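Local coordinates for flavohemoprotein (Vibrio cholerae O1 biovar El Tor, PDB 4EH1), which probably detoxifies nitric oxide, oxidising it to nitrate with O2 and NAD(P)H, and is represented here by its C-terminal FAD- and NAD(P)H-binding reductase domain, at residues 42-47 and 83-88; 18-23 and 69-74; 3-8 and 96-101. One frame throughout, in Å; residues are numbered along the deposited sequence.

Overall arrangement
All three contacts lie in the FAD-binding part of the reductase domain, their centres about 13 Å apart in every pairing. Along the chain the segments run 3-8, 18-23, 42-47, 69-74, 83-88 and 96-101, so contact 3 encloses the other two while contacts 1 and 2 interleave. Contacts 2 and 3 each pair neighbouring strands of one six-stranded antiparallel sheet; contact 1 sets helix 84-92 against strand 39-44 of the same sheet. Leu23 of contact 2 packs on Phe6 and Leu101 of contact 3, and Ile42 of contact 1 reaches Ile70 of contact 2. Contacts 1 and 2 both hold FAD, one at the pyrophosphate, the other at the flavin ring.

Contact 1 of 3, residues 42-47 and 83-88; sequences IEVTPE and GLVSHY. With FAD (flavin-adenine dinucleotide), chain C.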
# COMPACT_ATOMS: atom_id res chain seq x y z
N ILE A 42 5.95 -9.91 15.41
CA ILE A 42 4.54 -9.55 15.27
C ILE A 42 3.68 -10.73 15.73
O ILE A 42 3.95 -11.87 15.38
CB ILE A 42 4.19 -9.21 13.81
CG1 ILE A 42 4.95 -7.95 13.34
CG2 ILE A 42 2.68 -9.01 13.65
CD1 ILE A 42 4.46 -6.64 13.98
N GLU A 43 2.63 -10.45 16.50
CA GLU A 43 1.74 -11.50 16.96
C GLU A 43 0.29 -11.17 16.65
O GLU A 43 -0.20 -10.08 16.95
CB GLU A 43 1.91 -11.73 18.46
CG GLU A 43 0.72 -12.32 19.16
CD GLU A 43 0.94 -12.35 20.67
OE1 GLU A 43 1.96 -12.92 21.11
OE2 GLU A 43 0.11 -11.78 21.42
N VAL A 44 -0.39 -12.12 16.04
CA VAL A 44 -1.79 -11.92 15.69
C VAL A 44 -2.55 -13.19 15.93
O VAL A 44 -1.96 -14.22 16.26
CB VAL A 44 -1.96 -11.55 14.21
CG1 VAL A 44 -1.49 -10.11 13.96
CG2 VAL A 44 -1.19 -12.53 13.32
N THR A 45 -3.86 -13.11 15.74
CA THR A 45 -4.77 -14.23 15.86
C THR A 45 -5.56 -14.28 14.57
O THR A 45 -6.47 -13.48 14.35
CB THR A 45 -5.74 -14.03 17.02
OG1 THR A 45 -4.99 -13.84 18.21
CG2 THR A 45 -6.67 -15.24 17.17
N PRO A 46 -5.18 -15.19 13.68
CA PRO A 46 -5.80 -15.26 12.35
C PRO A 46 -7.29 -15.63 12.39
O PRO A 46 -7.77 -16.14 13.41
CB PRO A 46 -4.96 -16.31 11.63
CG PRO A 46 -3.58 -16.18 12.31
CD PRO A 46 -3.94 -15.99 13.76
N GLU A 47 -8.00 -15.34 11.29
CA GLU A 47 -9.44 -15.59 11.17
C GLU A 47 -9.88 -16.99 11.63
O GLU A 47 -11.02 -17.17 12.10
CB GLU A 47 -9.94 -15.27 9.75
CG GLU A 47 -10.18 -13.78 9.48
CD GLU A 47 -11.07 -13.50 8.25
OE1 GLU A 47 -12.26 -13.16 8.43
OE2 GLU A 47 -10.57 -13.60 7.10
N GLY A 83 0.72 -18.69 3.70
CA GLY A 83 1.28 -18.48 5.03
C GLY A 83 0.30 -17.69 5.87
O GLY A 83 -0.21 -16.65 5.42
N LEU A 84 0.05 -18.19 7.06
CA LEU A 84 -1.02 -17.70 7.93
C LEU A 84 -0.87 -16.24 8.34
O LEU A 84 -1.78 -15.45 8.14
CB LEU A 84 -1.10 -18.55 9.19
CG LEU A 84 -2.29 -19.50 9.31
CD1 LEU A 84 -2.45 -20.36 8.07
CD2 LEU A 84 -2.07 -20.38 10.53
N VAL A 85 0.27 -15.90 8.93
CA VAL A 85 0.48 -14.56 9.45
C VAL A 85 0.65 -13.56 8.33
O VAL A 85 0.07 -12.44 8.40
CB VAL A 85 1.68 -14.48 10.41
CG1 VAL A 85 2.01 -13.01 10.75
CG2 VAL A 85 1.41 -15.31 11.67
N SER A 86 1.43 -13.93 7.31
CA SER A 86 1.68 -12.99 6.20
C SER A 86 0.36 -12.65 5.49
O SER A 86 0.12 -11.49 5.15
CB SER A 86 2.76 -13.48 5.22
OG SER A 86 2.46 -14.72 4.62
N HIS A 87 -0.52 -13.63 5.32
CA HIS A 87 -1.77 -13.36 4.62
C HIS A 87 -2.69 -12.57 5.53
O HIS A 87 -3.45 -11.73 5.08
CB HIS A 87 -2.44 -14.64 4.09
CG HIS A 87 -1.78 -15.16 2.85
ND1 HIS A 87 -2.36 -15.09 1.60
CD2 HIS A 87 -0.54 -15.69 2.65
CE1 HIS A 87 -1.53 -15.58 0.69
NE2 HIS A 87 -0.42 -15.95 1.31
N TYR A 88 -2.60 -12.84 6.82
CA TYR A 88 -3.46 -12.14 7.74
C TYR A 88 -3.17 -10.64 7.74
O TYR A 88 -4.09 -9.85 7.71
CB TYR A 88 -3.29 -12.68 9.14
CG TYR A 88 -4.22 -12.00 10.11
CD1 TYR A 88 -5.57 -12.30 10.11
CD2 TYR A 88 -3.74 -11.07 11.01
CE1 TYR A 88 -6.44 -11.69 10.99
CE2 TYR A 88 -4.60 -10.44 11.92
CZ TYR A 88 -5.95 -10.77 11.89
OH TYR A 88 -6.81 -10.17 12.78
PA FAD C . 3.37 -20.03 7.78
O1A FAD C . 4.22 -20.13 8.93
O2A FAD C . 1.97 -20.24 7.86
O5B FAD C . 3.89 -21.07 6.76
C5B FAD C . 5.25 -21.39 6.68
C4B FAD C . 5.60 -22.29 5.51
O4B FAD C . 5.16 -23.62 5.74
C3B FAD C . 4.90 -21.81 4.28
O3B FAD C . 5.74 -22.06 3.18
C2B FAD C . 3.70 -22.69 4.18
O2B FAD C . 3.39 -22.82 2.83
C1B FAD C . 4.15 -23.96 4.83
N9A FAD C . 3.02 -24.55 5.55
C8A FAD C . 2.20 -23.94 6.37
N7A FAD C . 1.27 -24.77 6.84
C5A FAD C . 1.50 -25.94 6.30
C6A FAD C . 0.87 -27.25 6.37
N6A FAD C . -0.20 -27.47 7.15
N1A FAD C . 1.41 -28.20 5.64
C2A FAD C . 2.46 -27.99 4.88
N3A FAD C . 3.08 -26.84 4.77
C4A FAD C . 2.65 -25.79 5.44
N1 FAD C . 9.40 -12.27 6.51
C2 FAD C . 9.13 -11.13 5.89
O2 FAD C . 8.18 -11.10 5.14
N3 FAD C . 9.81 -10.02 6.06
C4 FAD C . 10.83 -9.94 6.86
O4 FAD C . 11.41 -8.89 6.97
C4X FAD C . 11.22 -11.16 7.58
N5 FAD C . 12.24 -11.19 8.40
C5X FAD C . 12.58 -12.30 9.02
C6 FAD C . 13.65 -12.27 9.86
C7 FAD C . 14.03 -13.39 10.52
C7M FAD C . 15.20 -13.36 11.43
C8 FAD C . 13.29 -14.63 10.35
C8M FAD C . 13.73 -15.83 11.09
C9 FAD C . 12.20 -14.67 9.51
C9A FAD C . 11.83 -13.54 8.84
N10 FAD C . 10.74 -13.55 7.98
C10 FAD C . 10.42 -12.36 7.34
C1' FAD C . 9.95 -14.76 7.80
C2' FAD C . 8.64 -14.64 8.59
O2' FAD C . 8.84 -14.55 9.99
C3' FAD C . 7.66 -15.78 8.44
O3' FAD C . 8.27 -17.02 8.67
C4' FAD C . 6.86 -15.77 7.15
O4' FAD C . 6.21 -14.53 7.04
C5' FAD C . 5.85 -16.91 7.03
O5' FAD C . 4.86 -16.91 8.02
P FAD C . 3.39 -17.27 7.75
O1P FAD C . 2.77 -17.36 9.03
O2P FAD C . 2.88 -16.36 6.81
O3P FAD C . 3.53 -18.66 7.08
O HOH W 1 -5.19 -10.76 15.57
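The helix that caps the FAD-binding barrel meets the barrel wall here: Val85 and Tyr88, near the start of helix 84-92, pack against Val44 and Pro46 where strand 39-44 runs out into a loop. Tyr88 carries most of it. Its CG is anti to the backbone N (chi1 -178°), and the ring passes Val44 with the two side chains heading opposite ways. All three side-chain carbons of Val44 gather at the CD2-CE2 bond of the ring, CB standing obliquely 3.7 Å from Tyr88 CE2. On the same side of the ring plane, further round the ring, the backbone runs past: Pro46 CA comes to 3.7 Å from Tyr88 CD1, and Thr45 C sits over that face. The phenol also has a water, 3.3 Å from Tyr88 OH, which accepts a hydrogen bond from Thr45 N (2.7 Å) and so bridges ring and loop. Nearer the FAD, Val44 CG2 touches both methyls of Val85, 4.1 Å from Val85 CG1.

Gly83 is the N-cap, and the start of this helix is a phosphate-binding site of the kind ferredoxin reductase-like flavoproteins use. Leu84 N points at FAD O2A (2.9 Å, 170°), Val85 N donates to O1P, and Ser86 grips O2P twice, through N and through OG, the latter 2.8 Å from FAD O2P. The helix N-terminus probably adds favourable electrostatics for the pyrophosphate. A side chain at Gly83 would run into FAD O2P; its CA lies 3.0 Å from the bridging FAD O3P. Ser86 OG is also hydrogen-bonded to Glu75 N, which fixes the hydroxyl in place. Val85 packs further on Glu53, Arg55 and Tyr57 of strand 53-58, and Arg55 and Tyr57 hydrogen-bond FAD as well.

Contact 2 of 3, residues 18-23 and 69-74; sequences VTSFVL and RISVKR. With FAD (flavin-adenine dinucleotide), chain C.
Phe21 N donates to Ile70 O at 2.8 Å, and Ile70 N answers to Phe21 O; Thr19 and Val72 form the same reciprocal pair two residues along, Val72 N lying 2.9 Å from Thr19 O. Between these antiparallel hydrogen-bonded pairs, Ser20 faces Ser71 in a non-hydrogen-bonded one, and their hydroxyls meet, Ser20 OG 2.8 Å from Ser71 OG. Each hydroxyl has a further partner, Ser20 OG in Glu14 and Ser71 OG in Ser60. Arg69 is salt-bridged to Glu161 and hydrogen-bonded to Ser60 O. Strand 69-73 turns its outer edge to the flavin: Ser71 O accepts from FAD N3 at 2.9 Å, while Lys73 N donates to FAD O2 in a nearly straight bond (170°).

Packing divides by face. Beside the serines, the side chains of Val18 and Lys73 cross at about a right angle, Val18 CG2 4.0 Å from Lys73 CB. On the other face Phe21 CE2 touches Val72 CG2 at 4.0 Å, and Leu23 CD1 touches the CG1-CD1 arm of Ile70.

Leu89 of helix 84-92 packs on Phe21 there. Strand 4-13 flanks 18-25, and helix 126-138 of the NAD-binding part brings Thr127 and Gln130 over the serine face.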
# COMPACT_ATOMS: atom_id res chain seq x y z
N VAL A 18 5.04 -7.97 -1.63
CA VAL A 18 5.57 -7.36 -0.43
C VAL A 18 4.85 -6.03 -0.13
O VAL A 18 4.73 -5.14 -1.00
CB VAL A 18 7.06 -7.09 -0.54
CG1 VAL A 18 7.56 -6.31 0.70
CG2 VAL A 18 7.86 -8.40 -0.75
N THR A 19 4.38 -5.94 1.09
CA THR A 19 3.70 -4.75 1.58
C THR A 19 4.35 -4.27 2.88
O THR A 19 4.65 -5.09 3.76
CB THR A 19 2.19 -5.06 1.76
OG1 THR A 19 1.58 -5.10 0.45
CG2 THR A 19 1.47 -3.96 2.64
N SER A 20 4.62 -2.97 2.99
CA SER A 20 5.22 -2.41 4.20
C SER A 20 4.14 -1.95 5.20
O SER A 20 3.06 -1.54 4.80
CB SER A 20 6.12 -1.20 3.89
OG SER A 20 7.40 -1.57 3.46
N PHE A 21 4.48 -1.99 6.48
CA PHE A 21 3.62 -1.45 7.53
C PHE A 21 4.44 -0.51 8.40
O PHE A 21 5.47 -0.91 8.94
CB PHE A 21 3.10 -2.57 8.44
CG PHE A 21 2.25 -3.59 7.74
CD1 PHE A 21 0.87 -3.60 7.92
CD2 PHE A 21 2.83 -4.55 6.89
CE1 PHE A 21 0.07 -4.56 7.27
CE2 PHE A 21 2.03 -5.50 6.24
CZ PHE A 21 0.65 -5.50 6.44
N VAL A 22 3.97 0.71 8.56
CA VAL A 22 4.58 1.63 9.49
C VAL A 22 3.77 1.59 10.78
O VAL A 22 2.58 1.87 10.79
CB VAL A 22 4.59 3.08 8.94
CG1 VAL A 22 5.16 4.05 9.99
CG2 VAL A 22 5.40 3.16 7.65
N LEU A 23 4.44 1.26 11.88
CA LEU A 23 3.76 1.01 13.13
C LEU A 23 4.17 2.00 14.21
O LEU A 23 5.36 2.27 14.41
CB LEU A 23 4.10 -0.40 13.60
CG LEU A 23 3.81 -1.50 12.58
CD1 LEU A 23 4.72 -2.70 12.79
CD2 LEU A 23 2.37 -1.90 12.73
N ARG A 69 9.10 0.55 10.66
CA ARG A 69 8.57 0.00 9.42
C ARG A 69 9.05 -1.45 9.24
O ARG A 69 10.25 -1.76 9.41
CB ARG A 69 8.97 0.85 8.21
CG ARG A 69 8.40 0.31 6.87
CD ARG A 69 8.77 1.22 5.71
NE ARG A 69 10.10 0.92 5.20
CZ ARG A 69 10.65 1.53 4.16
NH1 ARG A 69 9.98 2.48 3.52
NH2 ARG A 69 11.86 1.18 3.75
N ILE A 70 8.11 -2.33 8.93
CA ILE A 70 8.45 -3.69 8.50
C ILE A 70 7.87 -3.93 7.11
O ILE A 70 6.96 -3.22 6.68
CB ILE A 70 7.88 -4.75 9.43
CG1 ILE A 70 6.36 -4.61 9.48
CG2 ILE A 70 8.53 -4.69 10.87
CD1 ILE A 70 5.70 -5.82 10.18
N SER A 71 8.38 -4.94 6.43
CA SER A 71 7.97 -5.23 5.05
C SER A 71 7.79 -6.73 4.90
O SER A 71 8.73 -7.52 5.07
CB SER A 71 9.03 -4.74 4.06
OG SER A 71 9.37 -3.38 4.33
N VAL A 72 6.57 -7.10 4.53
CA VAL A 72 6.06 -8.43 4.73
C VAL A 72 5.69 -9.10 3.39
O VAL A 72 4.86 -8.59 2.63
CB VAL A 72 4.81 -8.37 5.64
CG1 VAL A 72 4.15 -9.72 5.69
CG2 VAL A 72 5.19 -7.80 7.06
N LYS A 73 6.34 -10.22 3.11
CA LYS A 73 6.01 -10.94 1.89
C LYS A 73 4.84 -11.92 2.11
O LYS A 73 4.89 -12.75 3.01
CB LYS A 73 7.21 -11.71 1.38
CG LYS A 73 6.87 -12.36 0.02
CD LYS A 73 7.90 -13.34 -0.48
CE LYS A 73 7.24 -14.24 -1.56
NZ LYS A 73 8.16 -15.16 -2.24
N ARG A 74 3.80 -11.77 1.31
CA ARG A 74 2.71 -12.74 1.20
C ARG A 74 3.33 -14.10 0.87
O ARG A 74 3.76 -14.32 -0.26
CB ARG A 74 1.79 -12.29 0.05
CG ARG A 74 0.32 -12.63 0.18
CD ARG A 74 -0.58 -11.51 -0.38
NE ARG A 74 -0.63 -11.44 -1.84
CZ ARG A 74 -0.28 -10.38 -2.57
NH1 ARG A 74 0.15 -9.25 -2.00
NH2 ARG A 74 -0.38 -10.43 -3.89
PA FAD C . 3.37 -20.03 7.78
O1A FAD C . 4.22 -20.13 8.93
O2A FAD C . 1.97 -20.24 7.86
O5B FAD C . 3.89 -21.07 6.76
C5B FAD C . 5.25 -21.39 6.68
C4B FAD C . 5.60 -22.29 5.51
O4B FAD C . 5.16 -23.62 5.74
C3B FAD C . 4.90 -21.81 4.28
O3B FAD C . 5.74 -22.06 3.18
C2B FAD C . 3.70 -22.69 4.18
O2B FAD C . 3.39 -22.82 2.83
C1B FAD C . 4.15 -23.96 4.83
N9A FAD C . 3.02 -24.55 5.55
C8A FAD C . 2.20 -23.94 6.37
N7A FAD C . 1.27 -24.77 6.84
C5A FAD C . 1.50 -25.94 6.30
C6A FAD C . 0.87 -27.25 6.37
N6A FAD C . -0.20 -27.47 7.15
N1A FAD C . 1.41 -28.20 5.64
C2A FAD C . 2.46 -27.99 4.88
N3A FAD C . 3.08 -26.84 4.77
C4A FAD C . 2.65 -25.79 5.44
N1 FAD C . 9.40 -12.27 6.51
C2 FAD C . 9.13 -11.13 5.89
O2 FAD C . 8.18 -11.10 5.14
N3 FAD C . 9.81 -10.02 6.06
C4 FAD C . 10.83 -9.94 6.86
O4 FAD C . 11.41 -8.89 6.97
C4X FAD C . 11.22 -11.16 7.58
N5 FAD C . 12.24 -11.19 8.40
C5X FAD C . 12.58 -12.30 9.02
C6 FAD C . 13.65 -12.27 9.86
C7 FAD C . 14.03 -13.39 10.52
C7M FAD C . 15.20 -13.36 11.43
C8 FAD C . 13.29 -14.63 10.35
C8M FAD C . 13.73 -15.83 11.09
C9 FAD C . 12.20 -14.67 9.51
C9A FAD C . 11.83 -13.54 8.84
N10 FAD C . 10.74 -13.55 7.98
C10 FAD C . 10.42 -12.36 7.34
C1' FAD C . 9.95 -14.76 7.80
C2' FAD C . 8.64 -14.64 8.59
O2' FAD C . 8.84 -14.55 9.99
C3' FAD C . 7.66 -15.78 8.44
O3' FAD C . 8.27 -17.02 8.67
C4' FAD C . 6.86 -15.77 7.15
O4' FAD C . 6.21 -14.53 7.04
C5' FAD C . 5.85 -16.91 7.03
O5' FAD C . 4.86 -16.91 8.02
P FAD C . 3.39 -17.27 7.75
O1P FAD C . 2.77 -17.36 9.03
O2P FAD C . 2.88 -16.36 6.81
O3P FAD C . 3.53 -18.66 7.08

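Contact 3 of 3, residues 3-8 and 96-101; sequences GRTFVV and GDSVKL
The Phe6 ring has Leu101 over one face and Arg4 O at its edge, in plane. Leu101 CD1 sits 4.0 Å from the centroid of the Phe6 ring and only 10° off its normal, a CH-pi contact. The other methyl lies over the same face toward the rim, CD2 3.7 Å from Phe6 CE1, and CB closes on Phe6 CD1 at 3.6 Å. Leu101 CG, which bears both methyls, is anti to its backbone N (chi1 -176°).

On the sheet face away from Phe6, the Thr5 and Lys100 side chains run alongside each other in one direction. Lys100 NZ donates to Thr5 OG1; the modelled 2.5 Å between NZ and OG1 is very short, and its exact length doubtful. The backbone ladder is regular in the middle, Phe6 N bonding Val99 O at 2.9 Å, but Arg4 N to Leu101 O is weak. At the far end Val8 N meets Asp97 O and Gly96 N returns to Val8 O at 2.9 Å; the backbone angles of Gly96 would jam a CB against the carbonyl O of the residue before.

Asp97 is salt-bridged to Lys94, and Arg4 to Asp27. Leu23 of strand 18-25 packs on Phe6, Val8 and Leu101, while Leu101 also rests on Ile40 and Ile42 of strand 39-44. Strands 4-8 and 98-101 run at 139° to each other, a strongly twisted antiparallel pairing typical of the six-stranded barrel of FAD-binding domains in the ferredoxin reductase family.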
# COMPACT_ATOMS: atom_id res chain seq x y z
N GLY A 3 4.21 -8.61 24.22
CA GLY A 3 5.05 -7.42 24.31
C GLY A 3 4.32 -6.08 24.43
O GLY A 3 4.20 -5.59 25.56
N ARG A 4 3.83 -5.51 23.31
CA ARG A 4 3.25 -4.15 23.29
C ARG A 4 2.35 -3.82 22.08
O ARG A 4 2.60 -4.24 20.98
CB ARG A 4 4.36 -3.10 23.42
CG ARG A 4 3.91 -1.64 23.66
CD ARG A 4 5.00 -0.71 23.14
NE ARG A 4 4.84 0.71 23.42
CZ ARG A 4 5.85 1.58 23.29
NH1 ARG A 4 7.03 1.13 22.88
NH2 ARG A 4 5.69 2.88 23.55
N THR A 5 1.30 -3.04 22.30
CA THR A 5 0.34 -2.77 21.23
C THR A 5 0.78 -1.64 20.30
O THR A 5 1.10 -0.56 20.75
CB THR A 5 -1.04 -2.40 21.82
OG1 THR A 5 -1.57 -3.53 22.51
CG2 THR A 5 -2.00 -1.97 20.70
N PHE A 6 0.81 -1.89 19.00
CA PHE A 6 1.14 -0.85 18.03
C PHE A 6 -0.03 -0.66 17.10
O PHE A 6 -0.88 -1.53 16.99
CB PHE A 6 2.38 -1.22 17.22
CG PHE A 6 3.67 -0.89 17.92
CD1 PHE A 6 4.00 -1.50 19.13
CD2 PHE A 6 4.57 0.02 17.35
CE1 PHE A 6 5.18 -1.21 19.77
CE2 PHE A 6 5.77 0.31 17.97
CZ PHE A 6 6.08 -0.29 19.21
N VAL A 7 -0.02 0.46 16.39
CA VAL A 7 -1.06 0.78 15.43
C VAL A 7 -0.42 1.00 14.06
O VAL A 7 0.63 1.64 13.95
CB VAL A 7 -1.83 2.04 15.88
CG1 VAL A 7 -2.97 2.39 14.90
CG2 VAL A 7 -2.37 1.81 17.27
N VAL A 8 -1.04 0.44 13.03
CA VAL A 8 -0.61 0.64 11.66
C VAL A 8 -0.93 2.09 11.27
O VAL A 8 -2.11 2.48 11.21
CB VAL A 8 -1.35 -0.30 10.70
CG1 VAL A 8 -0.89 -0.07 9.26
CG2 VAL A 8 -1.18 -1.76 11.12
N GLY A 96 -4.94 1.89 10.83
CA GLY A 96 -5.80 2.17 11.97
C GLY A 96 -5.99 0.92 12.81
O GLY A 96 -6.38 1.01 13.96
N ASP A 97 -5.71 -0.26 12.25
CA ASP A 97 -5.90 -1.48 13.04
C ASP A 97 -4.69 -1.65 13.92
O ASP A 97 -3.67 -0.99 13.70
CB ASP A 97 -6.11 -2.72 12.15
CG ASP A 97 -7.51 -2.75 11.50
OD1 ASP A 97 -8.38 -1.97 11.96
OD2 ASP A 97 -7.73 -3.55 10.55
N SER A 98 -4.77 -2.52 14.91
CA SER A 98 -3.64 -2.72 15.81
C SER A 98 -3.10 -4.16 15.86
O SER A 98 -3.80 -5.12 15.50
CB SER A 98 -3.99 -2.23 17.21
OG SER A 98 -4.94 -3.10 17.77
N VAL A 99 -1.84 -4.30 16.27
CA VAL A 99 -1.20 -5.59 16.39
C VAL A 99 -0.36 -5.59 17.63
O VAL A 99 -0.13 -4.55 18.20
CB VAL A 99 -0.23 -5.89 15.22
CG1 VAL A 99 -0.96 -5.88 13.88
CG2 VAL A 99 0.93 -4.91 15.22
N LYS A 100 0.11 -6.76 18.04
CA LYS A 100 0.98 -6.84 19.19
C LYS A 100 2.40 -7.06 18.69
O LYS A 100 2.64 -7.91 17.83
CB LYS A 100 0.56 -8.00 20.07
CG LYS A 100 -0.92 -7.99 20.39
CD LYS A 100 -1.30 -6.82 21.28
CE LYS A 100 -2.75 -6.42 21.07
NZ LYS A 100 -3.18 -5.36 22.03
N LEU A 101 3.32 -6.29 19.24
CA LEU A 101 4.67 -6.20 18.72
C LEU A 101 5.74 -6.43 19.79
O LEU A 101 5.68 -5.84 20.87
CB LEU A 101 4.89 -4.81 18.11
CG LEU A 101 6.23 -4.59 17.42
CD1 LEU A 101 6.07 -3.68 16.22
CD2 LEU A 101 7.26 -3.99 18.41